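Local coordinates for protein acyl-CoA dehydrogenase (Geobacillus kaustophilus, PDB 2PG0) that probably uses bound FAD to dehydrogenate acyl chains at the alpha-beta position, as an acyl-CoA dehydrogenase family flavoenzyme, at residues Leu25-Glu37 and Asn78-Gly90. Sequence-based numbering, arbitrary orientation.
Sequences LEKEAYPHYNDWE and NEELEKVGSSLVG
Val84 and Tyr33 meet through two matched torsions: Val84 CG1 and the Tyr33 ring both point opposite their own backbone nitrogens, with chi1 at -169° for Tyr33. This brings CD1 of Tyr33 within 3.6 Å of CG1 of Val84. The other valine methyl, CG2, lies over a face of the Tyr30 ring, 3.7 Å from its centroid and 16° off the normal, which qualifies as a CH-pi contact. Thus each branch of one valine serves a different tyrosine, while Ala29 CB abuts Val84 CG1 at 3.9 Å. At one end Leu25 and Leu81 cross at about a right angle through their CD2 methyls; at the other Leu88 CD2 approaches Trp36 CZ3. Beyond the ring, the Tyr33 hydroxyl receives the backbone N-H of Ser87, with Ser87 N to Tyr33 OH at 2.9 Å and an N-H...O angle of 158°. Gly85 CA sits 3.5 Å from Tyr33 CZ, where a modelled CB would clash with the ring. A phenylalanine in place of Tyr33 would probably leave the Ser87 N-H without its phenol acceptor. Near Leu25 a water accepts from Tyr30 OH and donates to Glu80 O and Glu80 OE1. Ser87 OG is itself bonded to Ala212 N, and Arg357 NH2 donates a hydrogen bond to Val84 O. The contact joins two helix breaks of the N-terminal domain, with the Ser86 side chain about 9 Å from FAD. Chemically, an apolar valine-tyrosine centre has a water-bridged Tyr30 phenol at one end and a Tyr33 phenol at the other, whose accepted N-H ties the 3-10 segment after Gly85 to the ring that Val84 CG1 packs against.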
# COMPACT_ATOMS: atom_id res chain seq x y z
N LEU A 25 26.90 15.13 23.55
CA LEU A 25 26.80 14.98 22.09
C LEU A 25 26.72 16.31 21.35
O LEU A 25 27.22 16.43 20.23
CB LEU A 25 25.59 14.11 21.72
CG LEU A 25 25.62 12.66 22.20
CD1 LEU A 25 24.32 11.96 21.81
CD2 LEU A 25 26.84 11.91 21.65
N GLU A 26 26.08 17.30 21.96
CA GLU A 26 25.98 18.63 21.35
C GLU A 26 27.35 19.24 21.09
O GLU A 26 27.52 20.00 20.14
CB GLU A 26 25.09 19.56 22.18
CG GLU A 26 23.60 19.40 21.85
CD GLU A 26 22.66 20.04 22.87
OE1 GLU A 26 23.15 20.56 23.90
OE2 GLU A 26 21.42 20.02 22.65
N LYS A 27 28.33 18.90 21.94
CA LYS A 27 29.71 19.34 21.75
C LYS A 27 30.54 18.38 20.89
O LYS A 27 31.26 18.81 19.98
CB LYS A 27 30.39 19.54 23.10
CG LYS A 27 31.86 19.97 22.99
CD LYS A 27 32.48 20.29 24.34
CE LYS A 27 32.67 19.05 25.20
NZ LYS A 27 33.21 19.42 26.55
N GLU A 28 30.43 17.08 21.18
CA GLU A 28 31.35 16.07 20.64
C GLU A 28 30.91 15.35 19.37
O GLU A 28 31.76 14.77 18.67
CB GLU A 28 31.68 15.02 21.71
CG GLU A 28 32.37 15.56 22.96
CD GLU A 28 33.82 15.96 22.73
OE1 GLU A 28 34.32 15.86 21.60
OE2 GLU A 28 34.47 16.37 23.71
N ALA A 29 29.62 15.38 19.07
CA ALA A 29 29.09 14.56 17.98
C ALA A 29 28.37 15.36 16.89
O ALA A 29 28.74 15.27 15.71
CB ALA A 29 28.17 13.47 18.54
N TYR A 30 27.36 16.12 17.28
CA TYR A 30 26.55 16.87 16.32
C TYR A 30 27.38 17.74 15.36
O TYR A 30 27.18 17.68 14.14
CB TYR A 30 25.49 17.72 17.04
CG TYR A 30 24.25 16.98 17.47
CD1 TYR A 30 24.08 16.57 18.80
CD2 TYR A 30 23.24 16.69 16.55
CE1 TYR A 30 22.93 15.90 19.20
CE2 TYR A 30 22.09 16.01 16.94
CZ TYR A 30 21.94 15.62 18.27
OH TYR A 30 20.81 14.96 18.67
N PRO A 31 28.33 18.55 15.89
CA PRO A 31 29.05 19.42 14.97
C PRO A 31 30.13 18.72 14.13
O PRO A 31 30.57 19.28 13.13
CB PRO A 31 29.72 20.45 15.89
CG PRO A 31 29.25 20.15 17.29
CD PRO A 31 28.77 18.74 17.28
N HIS A 32 30.54 17.53 14.57
CA HIS A 32 31.63 16.75 13.94
C HIS A 32 31.12 15.71 12.94
O HIS A 32 31.91 15.15 12.17
CB HIS A 32 32.41 15.96 14.99
CG HIS A 32 33.12 16.80 16.01
ND1 HIS A 32 34.49 16.96 16.01
CD2 HIS A 32 32.66 17.49 17.09
CE1 HIS A 32 34.84 17.72 17.04
NE2 HIS A 32 33.75 18.06 17.70
N TYR A 33 29.83 15.40 12.99
CA TYR A 33 29.29 14.23 12.28
C TYR A 33 29.58 14.26 10.78
O TYR A 33 30.00 13.24 10.22
CB TYR A 33 27.79 14.09 12.54
CG TYR A 33 27.19 12.79 12.07
CD1 TYR A 33 27.20 11.66 12.89
CD2 TYR A 33 26.59 12.68 10.81
CE1 TYR A 33 26.63 10.45 12.47
CE2 TYR A 33 26.01 11.48 10.38
CZ TYR A 33 26.04 10.38 11.22
OH TYR A 33 25.48 9.19 10.82
N ASN A 34 29.37 15.41 10.14
CA ASN A 34 29.59 15.54 8.69
C ASN A 34 31.04 15.29 8.28
O ASN A 34 31.30 14.68 7.23
CB ASN A 34 29.11 16.92 8.19
CG ASN A 34 27.59 17.09 8.28
OD1 ASN A 34 26.87 16.18 8.69
ND2 ASN A 34 27.11 18.26 7.89
N ASP A 35 31.98 15.73 9.11
CA ASP A 35 33.41 15.46 8.91
C ASP A 35 33.74 13.97 9.01
O ASP A 35 34.56 13.45 8.25
CB ASP A 35 34.26 16.24 9.92
CG ASP A 35 34.41 17.70 9.55
OD1 ASP A 35 34.04 18.08 8.42
OD2 ASP A 35 34.91 18.47 10.41
N TRP A 36 33.10 13.30 9.96
CA TRP A 36 33.30 11.87 10.15
C TRP A 36 32.85 11.10 8.90
O TRP A 36 33.52 10.16 8.47
CB TRP A 36 32.51 11.38 11.34
CG TRP A 36 32.93 11.92 12.67
CD1 TRP A 36 34.09 12.58 12.97
CD2 TRP A 36 32.19 11.81 13.89
NE1 TRP A 36 34.11 12.91 14.32
CE2 TRP A 36 32.96 12.43 14.90
CE3 TRP A 36 30.96 11.24 14.22
CZ2 TRP A 36 32.53 12.50 16.23
CZ3 TRP A 36 30.53 11.31 15.54
CH2 TRP A 36 31.31 11.94 16.53
N GLU A 37 31.72 11.52 8.34
CA GLU A 37 31.22 10.89 7.12
C GLU A 37 32.19 11.06 5.96
O GLU A 37 32.42 10.11 5.20
CB GLU A 37 29.85 11.45 6.76
CG GLU A 37 28.79 11.03 7.73
CD GLU A 37 27.43 11.22 7.14
OE1 GLU A 37 27.06 12.39 6.89
OE2 GLU A 37 26.75 10.19 6.91
N ASN A 78 21.30 4.83 22.95
CA ASN A 78 21.10 4.51 21.54
C ASN A 78 20.16 5.47 20.82
O ASN A 78 20.39 5.81 19.66
CB ASN A 78 20.68 3.06 21.37
CG ASN A 78 21.73 2.10 21.91
OD1 ASN A 78 22.91 2.45 22.02
ND2 ASN A 78 21.31 0.91 22.28
N GLU A 79 19.13 5.93 21.53
CA GLU A 79 18.20 6.92 20.97
C GLU A 79 18.93 8.23 20.69
O GLU A 79 18.84 8.79 19.59
CB GLU A 79 17.02 7.18 21.90
CG GLU A 79 15.96 6.10 21.87
CD GLU A 79 14.79 6.39 22.79
OE1 GLU A 79 14.81 7.41 23.53
OE2 GLU A 79 13.85 5.57 22.79
N GLU A 80 19.67 8.71 21.69
CA GLU A 80 20.39 9.97 21.55
C GLU A 80 21.47 9.93 20.47
O GLU A 80 21.69 10.91 19.76
CB GLU A 80 20.95 10.45 22.90
CG GLU A 80 19.86 10.88 23.90
CD GLU A 80 18.89 11.92 23.35
OE1 GLU A 80 19.34 12.93 22.77
OE2 GLU A 80 17.66 11.74 23.51
N LEU A 81 22.14 8.79 20.33
CA LEU A 81 23.14 8.62 19.27
C LEU A 81 22.49 8.62 17.88
O LEU A 81 23.05 9.19 16.93
CB LEU A 81 23.96 7.36 19.50
CG LEU A 81 25.01 7.41 20.61
CD1 LEU A 81 25.59 6.03 20.83
CD2 LEU A 81 26.13 8.42 20.31
N GLU A 82 21.34 7.98 17.75
CA GLU A 82 20.61 7.99 16.47
C GLU A 82 20.14 9.39 16.11
O GLU A 82 20.15 9.77 14.94
CB GLU A 82 19.44 7.00 16.48
CG GLU A 82 18.73 6.82 15.11
CD GLU A 82 19.64 6.21 14.03
OE1 GLU A 82 20.55 5.41 14.36
OE2 GLU A 82 19.44 6.52 12.84
N LYS A 83 19.77 10.18 17.12
CA LYS A 83 19.42 11.57 16.89
C LYS A 83 20.55 12.34 16.23
O LYS A 83 20.31 13.27 15.45
CB LYS A 83 18.97 12.24 18.19
CG LYS A 83 17.58 11.77 18.64
CD LYS A 83 17.16 12.37 19.96
CE LYS A 83 15.95 11.66 20.53
NZ LYS A 83 15.50 12.31 21.80
N VAL A 84 21.79 11.95 16.52
CA VAL A 84 22.95 12.47 15.79
C VAL A 84 22.99 11.84 14.39
O VAL A 84 22.87 12.54 13.39
CB VAL A 84 24.29 12.24 16.54
CG1 VAL A 84 25.46 12.89 15.77
CG2 VAL A 84 24.21 12.79 17.99
N GLY A 85 23.13 10.52 14.34
CA GLY A 85 23.09 9.81 13.05
C GLY A 85 23.35 8.32 13.15
O GLY A 85 23.95 7.84 14.11
N SER A 86 22.91 7.60 12.12
CA SER A 86 22.99 6.14 12.09
C SER A 86 24.41 5.60 12.05
O SER A 86 24.64 4.43 12.36
CB SER A 86 22.20 5.60 10.88
OG SER A 86 20.86 6.03 10.93
N SER A 87 25.39 6.42 11.66
CA SER A 87 26.78 5.97 11.66
C SER A 87 27.31 5.68 13.06
O SER A 87 28.36 5.07 13.22
CB SER A 87 27.69 6.95 10.92
OG SER A 87 27.49 6.87 9.51
N LEU A 88 26.56 6.11 14.07
CA LEU A 88 26.93 5.86 15.46
C LEU A 88 26.45 4.51 16.02
O LEU A 88 26.64 4.21 17.21
CB LEU A 88 26.45 7.02 16.34
CG LEU A 88 27.37 8.24 16.20
CD1 LEU A 88 26.63 9.50 16.60
CD2 LEU A 88 28.67 8.08 17.01
N VAL A 89 25.86 3.68 15.15
CA VAL A 89 25.34 2.36 15.55
C VAL A 89 26.39 1.43 16.14
O VAL A 89 26.05 0.49 16.86
CB VAL A 89 24.63 1.61 14.40
CG1 VAL A 89 23.31 2.31 14.05
CG2 VAL A 89 25.55 1.43 13.18
N GLY A 90 27.66 1.68 15.81
CA GLY A 90 28.77 0.88 16.33
C GLY A 90 28.90 0.94 17.84
O GLY A 90 29.39 -0.00 18.46
O HOH W 1 21.19 13.38 20.84
O HOH W 2 25.37 8.49 8.50